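Local coordinates for protein elongation factor G (Thermus thermophilus, PDB 1WDT) that binds GTP and magnesium and, as its family suggests, probably acts as a GTPase in the elongation phase of protein synthesis, at residues T24-L29 and T47-T52; T61-V66 and K290-P295; E400-L405 and E438-Y443. All blocks are in the same frame, centred on the assembly; numbering follows the deposited sequence.

Interaction 1: T24-L29 and T47-T52; sequences TLTEAL and TTTDYT. With GTP (guanosine-5'-triphosphate), chain C.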
# COMPACT_ATOMS: atom_id res chain seq x y z
N THR A 24 -7.59 11.97 16.70
CA THR A 24 -7.96 12.77 17.86
C THR A 24 -7.72 14.24 17.55
O THR A 24 -8.47 15.11 17.99
CB THR A 24 -7.12 12.35 19.10
OG1 THR A 24 -7.39 10.98 19.40
CG2 THR A 24 -7.48 13.20 20.30
N LEU A 25 -6.67 14.53 16.79
CA LEU A 25 -6.37 15.90 16.40
C LEU A 25 -7.45 16.37 15.42
O LEU A 25 -7.94 17.49 15.50
CB LEU A 25 -5.00 15.98 15.71
CG LEU A 25 -4.04 17.10 16.09
CD1 LEU A 25 -2.94 17.18 15.02
CD2 LEU A 25 -4.78 18.42 16.20
N THR A 26 -7.82 15.48 14.50
CA THR A 26 -8.84 15.78 13.50
C THR A 26 -10.17 16.11 14.19
O THR A 26 -10.87 17.04 13.78
CB THR A 26 -9.01 14.59 12.51
OG1 THR A 26 -7.74 14.29 11.93
CG2 THR A 26 -9.99 14.93 11.39
N GLU A 27 -10.52 15.35 15.23
CA GLU A 27 -11.76 15.60 15.97
C GLU A 27 -11.74 16.97 16.62
O GLU A 27 -12.71 17.71 16.57
CB GLU A 27 -11.97 14.55 17.07
CG GLU A 27 -12.70 13.31 16.64
CD GLU A 27 -14.05 13.63 16.03
OE1 GLU A 27 -14.21 13.46 14.81
OE2 GLU A 27 -14.96 14.07 16.78
N ALA A 28 -10.61 17.29 17.25
CA ALA A 28 -10.46 18.58 17.92
C ALA A 28 -10.64 19.72 16.92
O ALA A 28 -11.28 20.72 17.23
CB ALA A 28 -9.09 18.66 18.58
N LEU A 29 -10.06 19.57 15.74
CA LEU A 29 -10.17 20.61 14.71
C LEU A 29 -11.63 20.79 14.27
O LEU A 29 -12.11 21.92 14.20
CB LEU A 29 -9.29 20.24 13.51
CG LEU A 29 -7.80 20.50 13.76
CD1 LEU A 29 -6.94 19.69 12.82
CD2 LEU A 29 -7.53 21.98 13.63
N THR A 47 -15.89 9.29 16.45
CA THR A 47 -15.20 10.31 15.65
C THR A 47 -15.73 10.32 14.21
O THR A 47 -16.34 9.35 13.75
CB THR A 47 -13.67 10.10 15.63
OG1 THR A 47 -13.36 8.89 14.93
CG2 THR A 47 -13.12 10.04 17.05
N THR A 48 -15.47 11.41 13.51
CA THR A 48 -15.91 11.58 12.13
C THR A 48 -15.14 10.69 11.16
O THR A 48 -15.72 10.13 10.22
CB THR A 48 -15.77 13.05 11.68
OG1 THR A 48 -16.74 13.85 12.37
CG2 THR A 48 -15.96 13.19 10.18
N THR A 49 -13.83 10.57 11.38
CA THR A 49 -12.96 9.77 10.52
C THR A 49 -13.22 8.26 10.55
O THR A 49 -13.44 7.65 9.50
CB THR A 49 -11.48 9.99 10.88
OG1 THR A 49 -11.16 11.38 10.76
CG2 THR A 49 -10.58 9.17 9.97
N ASP A 50 -13.18 7.67 11.73
CA ASP A 50 -13.38 6.23 11.88
C ASP A 50 -14.86 5.88 12.08
O ASP A 50 -15.36 5.82 13.21
CB ASP A 50 -12.55 5.69 13.06
CG ASP A 50 -11.06 5.98 12.90
OD1 ASP A 50 -10.58 6.01 11.74
OD2 ASP A 50 -10.36 6.16 13.92
N TYR A 51 -15.55 5.64 10.97
CA TYR A 51 -16.98 5.31 11.03
C TYR A 51 -17.32 3.90 10.54
O TYR A 51 -18.34 3.35 10.93
CB TYR A 51 -17.77 6.36 10.23
CG TYR A 51 -17.48 6.34 8.75
CD1 TYR A 51 -18.06 5.38 7.92
CD2 TYR A 51 -16.63 7.29 8.17
CE1 TYR A 51 -17.81 5.37 6.55
CE2 TYR A 51 -16.37 7.29 6.80
CZ TYR A 51 -16.97 6.33 5.99
OH TYR A 51 -16.74 6.33 4.63
N THR A 52 -16.47 3.32 9.70
CA THR A 52 -16.73 1.96 9.21
C THR A 52 -16.58 0.95 10.35
O THR A 52 -15.82 1.17 11.30
CB THR A 52 -15.76 1.57 8.07
OG1 THR A 52 -14.41 1.56 8.56
CG2 THR A 52 -15.87 2.55 6.91
PG GTP C . -4.16 5.34 13.70
O1G GTP C . -4.16 3.92 14.19
O2G GTP C . -5.40 5.71 12.89
O3G GTP C . -2.91 5.62 12.80
O3B GTP C . -4.07 6.25 15.09
PB GTP C . -4.04 7.86 15.17
O1B GTP C . -2.68 8.38 15.29
O2B GTP C . -5.10 8.60 14.54
O3A GTP C . -4.47 7.98 16.65
PA GTP C . -5.89 8.26 17.35
O1A GTP C . -6.13 9.75 17.52
O2A GTP C . -6.87 7.21 17.17
O5' GTP C . -5.53 7.85 18.87
C5' GTP C . -4.34 7.37 19.50
C4' GTP C . -4.64 7.02 20.95
O4' GTP C . -3.90 7.89 21.86
C3' GTP C . -6.12 7.18 21.37
O3' GTP C . -6.53 6.14 22.26
C2' GTP C . -6.16 8.57 21.96
O2' GTP C . -7.13 8.63 23.02
C1' GTP C . -4.78 8.83 22.50
N9 GTP C . -4.20 10.17 22.25
C8 GTP C . -4.25 10.90 21.08
N7 GTP C . -3.65 12.06 21.15
C5 GTP C . -3.16 12.11 22.45
C6 GTP C . -2.42 13.13 23.13
O6 GTP C . -2.03 14.22 22.71
N1 GTP C . -2.13 12.78 24.48
C2 GTP C . -2.52 11.58 25.07
N2 GTP C . -2.16 11.42 26.35
N3 GTP C . -3.21 10.63 24.44
C4 GTP C . -3.50 10.95 23.14
O HOH W 1 -12.44 12.44 12.97
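In the nucleotide site of the GTP-binding domain, the helix that follows the P-loop meets the switch 1 loop where Glu27 meets Thr47 and Thr48, and Thr26 meets Thr49. The main polar link is a nearly straight hydrogen bond from the backbone N of Thr48 to Glu27 OE1, 2.7 Å long with an angle of 175° at the hydrogen. The N-H comes from above the carboxylate plane, tilted about 50° out of it. The same OE1 accepts a bond from a water that in turn accepts the N-H of Thr49, so one oxygen holds two successive amides of an irregular loop, one directly and one through water. Glutamate suits this place because its chain, bent at chi2 (-56°), lays CG against the methyl of Thr47, with Glu27 CG and Thr47 CG2 3.3 Å apart, and still brings the carboxylate to the loop. Its other oxygen, OE2, forms a salt bridge with Lys36 and takes the N-H of Gly40, which probably favours the charged form.

Switch 1 is the part of a translational GTPase that closes over the nucleotide, and this pairing fastens it to the helix whose first turn holds Lys22, Thr23 and Thr24 of the GTP site. There Thr24 grips the alpha phosphate twice: GTP O1A receives its backbone N at 2.8 Å and its OG1 at 2.6 Å. Thr26 turns its methyl CG2 to Thr49 OG1, 3.8 Å away, while its own hydroxyl bonds to Lys22 O; Thr49 OG1 bonds to Asp80.

Interaction 2: T61-V66 and K290-P295; sequences TVRTGV and KVQVDP. With MG (magnesium ion), chain B; GTP (guanosine-5'-triphosphate), chain C.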
# COMPACT_ATOMS: atom_id res chain seq x y z
N THR A 61 -7.60 3.87 12.20
CA THR A 61 -8.12 4.42 10.96
C THR A 61 -7.83 3.45 9.81
O THR A 61 -6.70 3.33 9.34
CB THR A 61 -7.50 5.81 10.66
OG1 THR A 61 -7.82 6.71 11.73
CG2 THR A 61 -8.06 6.39 9.37
N VAL A 62 -8.88 2.75 9.38
CA VAL A 62 -8.79 1.79 8.29
C VAL A 62 -8.96 2.53 6.96
O VAL A 62 -8.37 2.16 5.95
CB VAL A 62 -9.92 0.72 8.41
CG1 VAL A 62 -9.91 -0.19 7.17
CG2 VAL A 62 -9.73 -0.11 9.70
N ARG A 63 -9.78 3.57 6.99
CA ARG A 63 -10.07 4.37 5.80
C ARG A 63 -9.84 5.85 6.04
O ARG A 63 -10.18 6.39 7.09
CB ARG A 63 -11.52 4.18 5.39
CG ARG A 63 -11.90 2.74 5.12
CD ARG A 63 -12.14 2.57 3.64
NE ARG A 63 -11.02 1.92 2.99
CZ ARG A 63 -10.74 2.01 1.69
NH1 ARG A 63 -11.48 2.75 0.86
NH2 ARG A 63 -9.72 1.32 1.21
N THR A 64 -9.25 6.51 5.05
CA THR A 64 -8.99 7.94 5.13
C THR A 64 -10.31 8.69 5.31
O THR A 64 -11.28 8.44 4.60
CB THR A 64 -8.31 8.46 3.84
OG1 THR A 64 -7.03 7.82 3.69
CG2 THR A 64 -8.12 9.98 3.89
N GLY A 65 -10.34 9.59 6.28
CA GLY A 65 -11.53 10.38 6.52
C GLY A 65 -11.27 11.81 6.09
O GLY A 65 -10.17 12.33 6.29
N VAL A 66 -12.26 12.45 5.48
CA VAL A 66 -12.14 13.83 5.05
C VAL A 66 -12.74 14.76 6.11
O VAL A 66 -13.86 14.54 6.58
CB VAL A 66 -12.86 14.08 3.70
CG1 VAL A 66 -12.77 15.56 3.32
CG2 VAL A 66 -12.24 13.21 2.62
N LYS A 290 -9.69 7.93 -4.08
CA LYS A 290 -10.21 6.82 -3.29
C LYS A 290 -11.67 6.58 -3.63
O LYS A 290 -12.35 7.45 -4.17
CB LYS A 290 -10.07 7.06 -1.78
CG LYS A 290 -10.99 8.11 -1.22
CD LYS A 290 -11.11 8.00 0.29
CE LYS A 290 -11.82 6.72 0.70
NZ LYS A 290 -12.05 6.64 2.17
N VAL A 291 -12.15 5.39 -3.29
CA VAL A 291 -13.53 5.01 -3.55
C VAL A 291 -14.08 4.26 -2.34
O VAL A 291 -13.38 3.44 -1.74
CB VAL A 291 -13.62 4.09 -4.80
CG1 VAL A 291 -14.99 3.43 -4.86
CG2 VAL A 291 -13.38 4.92 -6.08
N GLN A 292 -15.31 4.57 -1.96
CA GLN A 292 -15.99 3.88 -0.87
C GLN A 292 -17.21 3.21 -1.50
O GLN A 292 -17.86 3.80 -2.38
CB GLN A 292 -16.48 4.86 0.21
CG GLN A 292 -15.41 5.40 1.14
CD GLN A 292 -14.77 4.32 1.99
OE1 GLN A 292 -15.46 3.58 2.69
NE2 GLN A 292 -13.46 4.22 1.92
N VAL A 293 -17.49 1.98 -1.10
CA VAL A 293 -18.67 1.31 -1.60
C VAL A 293 -19.51 0.95 -0.39
O VAL A 293 -19.24 -0.04 0.31
CB VAL A 293 -18.33 0.03 -2.41
CG1 VAL A 293 -19.63 -0.69 -2.79
CG2 VAL A 293 -17.59 0.41 -3.68
N ASP A 294 -20.49 1.79 -0.11
CA ASP A 294 -21.39 1.61 1.02
C ASP A 294 -22.33 0.44 0.74
O ASP A 294 -22.86 0.31 -0.37
CB ASP A 294 -22.21 2.87 1.26
CG ASP A 294 -23.11 2.76 2.47
OD1 ASP A 294 -22.58 2.72 3.61
OD2 ASP A 294 -24.34 2.69 2.29
N PRO A 295 -22.54 -0.42 1.74
CA PRO A 295 -23.42 -1.58 1.58
C PRO A 295 -24.82 -1.20 1.07
O PRO A 295 -25.43 -1.95 0.31
CB PRO A 295 -23.45 -2.18 2.99
CG PRO A 295 -22.08 -1.84 3.53
CD PRO A 295 -21.91 -0.40 3.08
MG MG B . -6.47 7.44 13.08
PG GTP C . -4.16 5.34 13.70
O1G GTP C . -4.16 3.92 14.19
O2G GTP C . -5.40 5.71 12.89
O3G GTP C . -2.91 5.62 12.80
O3B GTP C . -4.07 6.25 15.09
PB GTP C . -4.04 7.86 15.17
O1B GTP C . -2.68 8.38 15.29
O2B GTP C . -5.10 8.60 14.54
O3A GTP C . -4.47 7.98 16.65
PA GTP C . -5.89 8.26 17.35
O1A GTP C . -6.13 9.75 17.52
O2A GTP C . -6.87 7.21 17.17
O5' GTP C . -5.53 7.85 18.87
C5' GTP C . -4.34 7.37 19.50
C4' GTP C . -4.64 7.02 20.95
O4' GTP C . -3.90 7.89 21.86
C3' GTP C . -6.12 7.18 21.37
O3' GTP C . -6.53 6.14 22.26
C2' GTP C . -6.16 8.57 21.96
O2' GTP C . -7.13 8.63 23.02
C1' GTP C . -4.78 8.83 22.50
N9 GTP C . -4.20 10.17 22.25
C8 GTP C . -4.25 10.90 21.08
N7 GTP C . -3.65 12.06 21.15
C5 GTP C . -3.16 12.11 22.45
C6 GTP C . -2.42 13.13 23.13
O6 GTP C . -2.03 14.22 22.71
N1 GTP C . -2.13 12.78 24.48
C2 GTP C . -2.52 11.58 25.07
N2 GTP C . -2.16 11.42 26.35
N3 GTP C . -3.21 10.63 24.44
C4 GTP C . -3.50 10.95 23.14
O HOH W 2 -7.56 6.49 14.73
O HOH W 3 -5.55 8.56 11.35
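Arg63 and Thr64 run past strand 290-294 without pairing with it: the nearest CA atoms, those of Thr64 and Lys290, are 8.6 Å apart, so long side chains must bridge the gap. Segment 61-66 is loop until strand 65-71 begins at Gly65. Lysine suits the crossing. From Lys290, NZ donates to Thr64 O at 3.1 Å, lying in the carbonyl plane on a lone pair, with a C=O...N angle of 140°. The bend at chi3 (-67°) turns the end of an otherwise extended chain to that oxygen. Arg63 and Gln292 slide past each other in opposite directions, though the placing of the glutamine amide is doubtful; Arg63 NH1 also lies 3.3 Å from Val291 O. Although Arg63 NH1 and Lys290 NZ are only 4.1 Å apart, Glu90 forms a salt bridge with the lysine and a long, weak ion pair with the arginine, which probably eases the like charges.

Before Arg63 the loop enters the nucleotide site. Thr61 OG1 binds the magnesium at 2.0 Å, while its backbone N donates to GTP O2G at 2.9 Å. GTP O2G, GTP O2B, two waters and Thr23 complete the metal's shell. One threonine thus binds the metal through its hydroxyl and the gamma phosphate through its backbone N-H, the arrangement typical of the switch 1 threonine in GTP-bound translational GTPases, here continuing directly into an interface with domain 2.

Interaction 3: E400-L405 and E438-Y443; sequences EALRKL and ERLQDY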
# COMPACT_ATOMS: atom_id res chain seq x y z
N GLU A 400 -20.14 -10.79 -6.45
CA GLU A 400 -20.49 -9.38 -6.38
C GLU A 400 -19.87 -8.70 -5.17
O GLU A 400 -19.51 -7.52 -5.22
CB GLU A 400 -22.01 -9.23 -6.33
CG GLU A 400 -22.49 -7.80 -6.21
CD GLU A 400 -22.11 -6.95 -7.41
OE1 GLU A 400 -22.40 -5.73 -7.39
OE2 GLU A 400 -21.53 -7.48 -8.38
N ALA A 401 -19.74 -9.44 -4.08
CA ALA A 401 -19.16 -8.90 -2.85
C ALA A 401 -17.69 -8.55 -3.07
O ALA A 401 -17.22 -7.52 -2.60
CB ALA A 401 -19.31 -9.91 -1.70
N LEU A 402 -16.97 -9.41 -3.79
CA LEU A 402 -15.57 -9.17 -4.07
C LEU A 402 -15.40 -7.99 -5.03
O LEU A 402 -14.45 -7.21 -4.91
CB LEU A 402 -14.91 -10.42 -4.66
CG LEU A 402 -14.58 -11.55 -3.69
CD1 LEU A 402 -14.05 -12.74 -4.47
CD2 LEU A 402 -13.54 -11.09 -2.67
N ARG A 403 -16.32 -7.85 -5.99
CA ARG A 403 -16.26 -6.75 -6.94
C ARG A 403 -16.26 -5.43 -6.18
O ARG A 403 -15.43 -4.55 -6.43
CB ARG A 403 -17.46 -6.79 -7.89
CG ARG A 403 -17.42 -5.69 -8.97
CD ARG A 403 -18.73 -5.62 -9.75
NE ARG A 403 -19.83 -5.15 -8.92
CZ ARG A 403 -19.87 -3.94 -8.37
NH1 ARG A 403 -18.89 -3.08 -8.58
NH2 ARG A 403 -20.91 -3.59 -7.62
N LYS A 404 -17.20 -5.30 -5.25
CA LYS A 404 -17.31 -4.08 -4.45
C LYS A 404 -16.10 -3.89 -3.54
O LYS A 404 -15.61 -2.77 -3.39
CB LYS A 404 -18.59 -4.12 -3.62
CG LYS A 404 -19.87 -4.01 -4.45
CD LYS A 404 -21.14 -3.97 -3.59
CE LYS A 404 -21.39 -5.30 -2.90
NZ LYS A 404 -22.72 -5.33 -2.23
N LEU A 405 -15.61 -4.98 -2.96
CA LEU A 405 -14.46 -4.93 -2.07
C LEU A 405 -13.24 -4.38 -2.81
O LEU A 405 -12.54 -3.51 -2.30
CB LEU A 405 -14.16 -6.34 -1.53
CG LEU A 405 -13.39 -6.60 -0.22
CD1 LEU A 405 -12.25 -7.55 -0.53
CD2 LEU A 405 -12.88 -5.32 0.42
N GLU A 438 -13.89 -8.75 7.25
CA GLU A 438 -15.01 -8.07 7.90
C GLU A 438 -15.83 -7.25 6.91
O GLU A 438 -17.05 -7.17 7.02
CB GLU A 438 -14.48 -7.15 9.01
CG GLU A 438 -13.91 -7.89 10.21
CD GLU A 438 -13.02 -7.01 11.07
OE1 GLU A 438 -13.38 -5.84 11.30
OE2 GLU A 438 -11.95 -7.50 11.52
N ARG A 439 -15.16 -6.65 5.94
CA ARG A 439 -15.84 -5.82 4.96
C ARG A 439 -16.73 -6.68 4.07
O ARG A 439 -17.82 -6.27 3.70
CB ARG A 439 -14.83 -5.05 4.11
CG ARG A 439 -15.44 -3.90 3.32
CD ARG A 439 -16.27 -2.98 4.21
NE ARG A 439 -16.63 -1.75 3.51
CZ ARG A 439 -17.49 -0.85 3.97
NH1 ARG A 439 -18.09 -1.03 5.14
NH2 ARG A 439 -17.73 0.25 3.27
N LEU A 440 -16.26 -7.88 3.74
CA LEU A 440 -17.04 -8.79 2.91
C LEU A 440 -18.32 -9.14 3.66
O LEU A 440 -19.38 -9.33 3.05
CB LEU A 440 -16.24 -10.06 2.59
CG LEU A 440 -15.24 -9.90 1.45
CD1 LEU A 440 -14.42 -11.16 1.29
CD2 LEU A 440 -16.00 -9.58 0.17
N GLN A 441 -18.22 -9.21 4.98
CA GLN A 441 -19.36 -9.52 5.82
C GLN A 441 -20.32 -8.34 5.83
O GLN A 441 -21.52 -8.52 6.00
CB GLN A 441 -18.90 -9.86 7.25
CG GLN A 441 -20.02 -10.34 8.15
CD GLN A 441 -19.50 -10.96 9.44
OE1 GLN A 441 -18.90 -10.28 10.28
NE2 GLN A 441 -19.75 -12.25 9.61
N ASP A 442 -19.79 -7.13 5.65
CA ASP A 442 -20.66 -5.95 5.61
C ASP A 442 -21.49 -6.01 4.33
O ASP A 442 -22.55 -5.39 4.24
CB ASP A 442 -19.87 -4.64 5.63
CG ASP A 442 -19.05 -4.45 6.91
OD1 ASP A 442 -19.39 -5.04 7.95
OD2 ASP A 442 -18.07 -3.68 6.86
N TYR A 443 -20.99 -6.75 3.34
CA TYR A 443 -21.70 -6.89 2.06
C TYR A 443 -22.59 -8.12 2.05
O TYR A 443 -23.10 -8.51 1.00
CB TYR A 443 -20.71 -6.96 0.89
CG TYR A 443 -19.88 -5.71 0.70
CD1 TYR A 443 -20.47 -4.45 0.76
CD2 TYR A 443 -18.51 -5.79 0.48
CE1 TYR A 443 -19.71 -3.30 0.60
CE2 TYR A 443 -17.74 -4.64 0.33
CZ TYR A 443 -18.35 -3.40 0.39
OH TYR A 443 -17.59 -2.27 0.24
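Tyr443, immediately after the end of helical segment 438-442, and Lys404 make the aromatic part of this contact. The lysine slides past the tyrosine in the opposite direction and lies over one face of its ring: CE is 4.2 Å from the ring centroid, 26° off the normal, a CH-pi contact, and Lys404 CB lies over the same face, toward the CE2-CZ side. The bend at chi3 (-69°) carries the end of the chain past the rim, with NZ 3.8 Å from Tyr443 CD1. A long aliphatic chain with a charged end suits a site that is only partly exposed.

The apolar part centres on Leu440. Its CD2 methyl reaches Ala401 CB at 3.8 Å, Leu402 CD2 at 4.0 Å and Leu405 CG at 4.0 Å. The small alanine lets the backbones come close where Ala401 CB touches both Leu440 and Tyr443, while Leu405 extends CD2 to the aliphatic CG of Arg439.

The polar ends turn elsewhere. Arg439 forms salt bridges with Asp442 and with Glu408. Tyr443 OH bonds to Val293 O. An alanine in place of Tyr443 would probably leave the Lys404 chain without the ring it lies against, open a gap beside Ala401 and Leu405, and deprive Val293 O of its hydroxyl partner.

The short helical segments pass 9.6 Å apart at 118°. Their helices, 392-408 and 430-442, belong with the four-stranded antiparallel sheet of domain III in a ferredoxin-like beta-alpha-beta-beta-alpha-beta order; strand 285-294 of domain 2 lies against Lys404 and Arg439, and helix 53-57 beside Arg439 and Asp442.

From the N terminus, interaction 1 closes a short loop from helix 22-33 to the segment before helix 53-57. Interaction 2 opens only afterwards and closes a very long loop, carrying the end of switch 1 across the rest of the GTP-binding domain to strand 285-294 of domain 2. Interaction 3 follows, closing a loop of about thirty residues within domain III. The three are thus in series, neither nested nor crossing. Interactions 1 and 2 meet through Asp50 and Thr61 and share GTP; interactions 2 and 3 meet where Val293 and Pro295 lie against segment 438-443. Together they connect the nucleotide site, domain 2 and domain III.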